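PDB 4D9I: diaminopropionate ammonia-lyase from Escherichia coli, which uses pyridoxal 5'-phosphate to catalyse the alpha,beta-elimination of both L- and D-2,3-diaminopropionate, giving pyruvate and ammonia. Local coordinates for residues G242-V247 and Q251-I256. Numbering follows the deposited sequence.
Sequences GYLVDV and QNLHSI
Near its C-terminal end, helix 235-248 comes closest to the chain just before strand 254-260, where the CA atoms of Val245 and Leu253 are 7.0 Å apart. The two elements close the beta-alpha-beta unit begun by strand 226-230, in the larger sheet of this fold type II PLP-dependent enzyme. Residues 242-247 keep helical bonding, with Asp246 N donating to Gly242 O at 3.1 Å, while 251-253 are the last loop residues before the strand. The join is wholly apolar, with Leu253 the shared partner of Leu244 and Val245. Leu253 aims its CB at the helix; CG is anti to the backbone N (chi1 -175°) and CD2 anti to CA, an extended chain that brings CD2 to the helix. Leucine suits this place because its branch lies one carbon beyond CB, long enough to bridge from backbone to helix. Leu244 meets it through CB, its apolar side chain suiting a buried helix face that also packs on Val227 and on Val214 of helix 208-220. Val245, branched at CB and so bulky close to the helix backbone, flanks the contact and also packs on Thr20 and Pro250. Val245 CG2 lies 4.5 Å from Leu253 CD2, a loose approach; Leu253 CD2 sits closer to Leu244 CB, at 3.7 Å.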
loop_
_atom_site.group_PDB
_atom_site.type_symbol
_atom_site.label_atom_id
_atom_site.label_comp_id
_atom_site.label_asym_id
_atom_site.label_seq_id
_atom_site.Cartn_x
_atom_site.Cartn_y
_atom_site.Cartn_z
ATOM N N GLY B 242 -18.056 7.290 25.403
ATOM C CA GLY B 242 -18.987 8.062 26.235
ATOM C C GLY B 242 -19.922 8.886 25.365
ATOM O O GLY B 242 -21.141 8.859 25.562
ATOM N N TYR B 243 -19.347 9.584 24.380
ATOM C CA TYR B 243 -20.132 10.397 23.443
ATOM C C TYR B 243 -21.069 9.521 22.609
ATOM O O TYR B 243 -22.254 9.809 22.522
ATOM C CB TYR B 243 -19.248 11.225 22.511
ATOM C CG TYR B 243 -20.034 11.971 21.430
ATOM C CD1 TYR B 243 -20.324 11.383 20.195
ATOM C CD2 TYR B 243 -20.518 13.253 21.662
ATOM C CE1 TYR B 243 -21.059 12.062 19.225
ATOM C CE2 TYR B 243 -21.240 13.939 20.693
ATOM C CZ TYR B 243 -21.505 13.339 19.480
ATOM O OH TYR B 243 -22.226 14.054 18.546
ATOM N N LEU B 244 -20.518 8.472 21.993
ATOM C CA LEU B 244 -21.267 7.619 21.063
ATOM C C LEU B 244 -22.461 6.942 21.737
ATOM O O LEU B 244 -23.559 6.858 21.169
ATOM C CB LEU B 244 -20.351 6.551 20.466
ATOM C CG LEU B 244 -19.304 7.013 19.448
ATOM C CD1 LEU B 244 -18.419 5.861 18.993
ATOM C CD2 LEU B 244 -19.955 7.695 18.248
ATOM N N VAL B 245 -22.221 6.481 22.957
ATOM C CA VAL B 245 -23.190 5.717 23.717
ATOM C C VAL B 245 -24.267 6.673 24.236
ATOM O O VAL B 245 -25.411 6.277 24.425
ATOM C CB VAL B 245 -22.432 4.899 24.789
ATOM C CG1 VAL B 245 -22.921 5.126 26.201
ATOM C CG2 VAL B 245 -22.281 3.445 24.378
ATOM N N ASP B 246 -23.908 7.949 24.390
ATOM C CA ASP B 246 -24.905 8.987 24.652
ATOM C C ASP B 246 -25.810 9.224 23.440
ATOM O O ASP B 246 -27.013 9.421 23.603
ATOM C CB ASP B 246 -24.248 10.305 25.103
ATOM C CG ASP B 246 -25.259 11.312 25.642
ATOM O OD1 ASP B 246 -26.091 10.948 26.503
ATOM O OD2 ASP B 246 -25.218 12.482 25.208
ATOM N N VAL B 247 -25.219 9.210 22.245
ATOM C CA VAL B 247 -25.938 9.360 20.979
ATOM C C VAL B 247 -26.757 8.112 20.641
ATOM O O VAL B 247 -27.924 8.224 20.265
ATOM C CB VAL B 247 -24.959 9.638 19.809
ATOM C CG1 VAL B 247 -25.654 9.543 18.452
ATOM C CG2 VAL B 247 -24.294 10.999 19.971
ATOM N N GLN B 251 -26.751 -0.222 24.674
ATOM C CA GLN B 251 -27.358 -1.478 24.228
ATOM C C GLN B 251 -27.292 -1.631 22.708
ATOM O O GLN B 251 -27.061 -2.726 22.223
ATOM C CB GLN B 251 -28.817 -1.635 24.726
ATOM C CG GLN B 251 -28.986 -1.703 26.242
ATOM C CD GLN B 251 -28.880 -0.345 26.933
ATOM O OE1 GLN B 251 -28.713 0.692 26.288
ATOM N NE2 GLN B 251 -28.949 -0.352 28.251
ATOM N N ASN B 252 -27.456 -0.541 21.953
ATOM C CA ASN B 252 -27.451 -0.642 20.472
ATOM C C ASN B 252 -26.117 -0.370 19.796
ATOM O O ASN B 252 -26.045 -0.196 18.574
ATOM C CB ASN B 252 -28.507 0.252 19.829
ATOM C CG ASN B 252 -29.845 0.119 20.476
ATOM O OD1 ASN B 252 -30.438 1.118 20.880
ATOM N ND2 ASN B 252 -30.328 -1.109 20.609
ATOM N N LEU B 253 -25.055 -0.337 20.581
ATOM C CA LEU B 253 -23.742 -0.160 19.995
ATOM C C LEU B 253 -22.800 -1.259 20.456
ATOM O O LEU B 253 -22.507 -1.402 21.649
ATOM C CB LEU B 253 -23.186 1.241 20.281
ATOM C CG LEU B 253 -21.856 1.659 19.630
ATOM C CD1 LEU B 253 -21.809 1.415 18.117
ATOM C CD2 LEU B 253 -21.562 3.119 19.949
ATOM N N HIS B 254 -22.335 -2.045 19.498
ATOM C CA HIS B 254 -21.433 -3.134 19.816
ATOM C C HIS B 254 -20.028 -2.601 19.792
ATOM O O HIS B 254 -19.415 -2.485 18.737
ATOM C CB HIS B 254 -21.618 -4.309 18.859
ATOM C CG HIS B 254 -20.868 -5.549 19.280
ATOM N ND1 HIS B 254 -21.462 -6.741 19.398
ATOM C CD2 HIS B 254 -19.523 -5.739 19.625
ATOM C CE1 HIS B 254 -20.555 -7.658 19.789
ATOM N NE2 HIS B 254 -19.374 -7.040 19.945
ATOM N N SER B 255 -19.534 -2.228 20.966
ATOM C CA SER B 255 -18.234 -1.596 21.066
ATOM C C SER B 255 -17.183 -2.612 21.447
ATOM O O SER B 255 -17.376 -3.417 22.361
ATOM C CB SER B 255 -18.259 -0.450 22.096
ATOM O OG SER B 255 -18.705 -0.915 23.353
ATOM N N ILE B 256 -16.054 -2.530 20.762
ATOM C CA ILE B 256 -14.961 -3.451 20.947
ATOM C C ILE B 256 -13.701 -2.637 21.238
ATOM O O ILE B 256 -13.270 -1.842 20.411
ATOM C CB ILE B 256 -14.737 -4.328 19.683
ATOM C CG1 ILE B 256 -16.003 -5.133 19.343
ATOM C CG2 ILE B 256 -13.602 -5.294 19.918
ATOM C CD1 ILE B 256 -16.118 -5.490 17.869
#